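Long-range contact in ORC1-type DNA replication protein 2 (Aeropyrum pernix, PDB 1W5T), which binds DNA and ATP as an AAA+ ATPase of the Cdc6/Orc family and takes part in the regulation of DNA replication: residues G7-R12 and C270-E274. Residues are numbered along the deposited sequence; the frame is centred on the assembly and turned at random.
Sequences GLFKDR and CEMAE
Residues 7-12 form an irregular loop in which Leu8 and Lys10 take helical-region angles and Phe9 and Asp11 extended ones, with Arg12 in a 3-10 conformation; it runs past the side of residues 270-274, one turn of helix 259-275, with the hydrogen bond from Glu274 N to Cys270 O at 3.0 Å. The helix belongs to the lid of an AAA+ ATPase, and the contact illustrates how an N-terminal tail can be clamped to a lid domain by one acidic side chain over an apolar seam. CA atoms lie 6.3 Å apart for Gly7 and Glu274 and 6.5 Å for Leu8 and Cys270. Leu8 pairs with Arg233 and Lys10 with Gly231 through backbone hydrogen bonds, along the end of helix 217-231 and the loop that follows it.

Leu8 (chi1 m, chi2 p) points toward the helix and sets CD2 3.8 Å from Ala273 CB and 4.3 Å from Cys270 SG. Phe9 (chi1 m) leaves the backbone sideways, yet its CZ reaches Cys270 CB at 3.4 Å; Cys270 SG lies obliquely 5.0 Å from the ring centroid, a sulfur-aromatic contact. Phe15 meets the same ring edge-to-face.

Glu274 divides its carboxylate: OE1 accepts Leu8 N at 2.6 Å, while OE2 forms a salt bridge with Arg12 NH1 at 2.5 Å.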
loop_
_atom_site.group_PDB
_atom_site.type_symbol
_atom_site.label_atom_id
_atom_site.label_comp_id
_atom_site.label_asym_id
_atom_site.label_seq_id
_atom_site.Cartn_x
_atom_site.Cartn_y
_atom_site.Cartn_z
ATOM N N GLY A 7 23.586 17.459 15.179
ATOM C CA GLY A 7 23.961 18.222 13.937
ATOM C C GLY A 7 22.788 18.948 13.306
ATOM O O GLY A 7 22.387 20.021 13.778
ATOM N N LEU A 8 22.241 18.363 12.242
ATOM C CA LEU A 8 21.165 18.990 11.485
ATOM C C LEU A 8 19.781 18.644 12.025
ATOM O O LEU A 8 18.825 19.368 11.846
ATOM C CB LEU A 8 21.280 18.592 10.011
ATOM C CG LEU A 8 22.183 19.471 9.139
ATOM C CD1 LEU A 8 23.622 19.001 9.203
ATOM C CD2 LEU A 8 21.684 19.475 7.717
ATOM N N PHE A 9 19.692 17.520 12.695
ATOM C CA PHE A 9 18.414 16.993 13.107
ATOM C C PHE A 9 18.071 17.535 14.484
ATOM O O PHE A 9 18.944 17.638 15.343
ATOM C CB PHE A 9 18.493 15.464 13.176
ATOM C CG PHE A 9 18.615 14.793 11.837
ATOM C CD1 PHE A 9 19.858 14.467 11.324
ATOM C CD2 PHE A 9 17.479 14.470 11.092
ATOM C CE1 PHE A 9 19.968 13.830 10.083
ATOM C CE2 PHE A 9 17.585 13.837 9.854
ATOM C CZ PHE A 9 18.824 13.511 9.354
ATOM N N LYS A 10 16.813 17.888 14.703
ATOM C CA LYS A 10 16.378 18.121 16.072
ATOM C C LYS A 10 15.687 16.878 16.650
ATOM O O LYS A 10 15.588 16.749 17.866
ATOM C CB LYS A 10 15.553 19.406 16.202
ATOM C CG LYS A 10 14.058 19.347 15.860
ATOM C CD LYS A 10 13.435 20.726 16.138
ATOM C CE LYS A 10 12.212 20.992 15.298
ATOM N NZ LYS A 10 12.211 22.365 14.746
ATOM N N ASP A 11 15.238 15.972 15.761
ATOM C CA ASP A 11 14.695 14.640 16.116
ATOM C C ASP A 11 14.708 13.669 14.925
ATOM O O ASP A 11 13.768 13.603 14.118
ATOM C CB ASP A 11 13.265 14.741 16.681
ATOM C CG ASP A 11 12.807 13.466 17.386
ATOM O OD1 ASP A 11 13.407 12.387 17.220
ATOM O OD2 ASP A 11 11.822 13.442 18.141
ATOM N N ARG A 12 15.785 12.907 14.831
ATOM C CA ARG A 12 15.965 11.893 13.815
ATOM C C ARG A 12 14.825 10.840 13.670
ATOM O O ARG A 12 14.702 10.174 12.630
ATOM C CB ARG A 12 17.264 11.160 14.147
ATOM C CG ARG A 12 18.231 10.985 13.007
ATOM C CD ARG A 12 19.545 10.425 13.514
ATOM N NE ARG A 12 20.639 10.817 12.656
ATOM C CZ ARG A 12 21.630 11.666 12.889
ATOM N NH1 ARG A 12 22.475 11.826 11.900
ATOM N NH2 ARG A 12 21.806 12.340 14.025
ATOM N N CYS A 270 20.411 15.233 4.512
ATOM C CA CYS A 270 20.826 15.735 5.821
ATOM C C CYS A 270 22.066 15.032 6.408
ATOM O O CYS A 270 22.985 15.689 6.933
ATOM C CB CYS A 270 19.669 15.654 6.795
ATOM S SG CYS A 270 18.484 16.921 6.475
ATOM N N GLU A 271 22.089 13.712 6.317
ATOM C CA GLU A 271 23.258 12.958 6.762
ATOM C C GLU A 271 24.511 13.168 5.908
ATOM O O GLU A 271 25.634 13.107 6.427
ATOM C CB GLU A 271 22.972 11.476 7.110
ATOM C CG GLU A 271 22.168 10.647 6.125
ATOM C CD GLU A 271 21.511 9.416 6.773
ATOM O OE1 GLU A 271 21.295 9.413 8.007
ATOM O OE2 GLU A 271 21.195 8.438 6.048
ATOM N N MET A 272 24.303 13.444 4.619
ATOM C CA MET A 272 25.375 13.839 3.703
ATOM C C MET A 272 25.990 15.179 4.109
ATOM O O MET A 272 27.210 15.348 4.012
ATOM C CB MET A 272 24.867 13.906 2.262
ATOM C CG MET A 272 24.902 12.575 1.523
ATOM S SD MET A 272 23.974 12.691 -0.058
ATOM C CE MET A 272 24.056 11.058 -0.591
ATOM N N ALA A 273 25.151 16.122 4.541
ATOM C CA ALA A 273 25.624 17.407 5.099
ATOM C C ALA A 273 26.422 17.215 6.392
ATOM O O ALA A 273 27.543 17.716 6.504
ATOM C CB ALA A 273 24.480 18.365 5.315
ATOM N N GLU A 274 25.845 16.506 7.358
ATOM C CA GLU A 274 26.537 16.179 8.610
ATOM C C GLU A 274 27.921 15.557 8.332
ATOM O O GLU A 274 28.945 16.060 8.806
ATOM C CB GLU A 274 25.698 15.218 9.477
ATOM C CG GLU A 274 25.329 15.761 10.863
ATOM C CD GLU A 274 24.034 15.167 11.463
ATOM O OE1 GLU A 274 23.137 15.969 11.836
ATOM O OE2 GLU A 274 23.908 13.904 11.575
#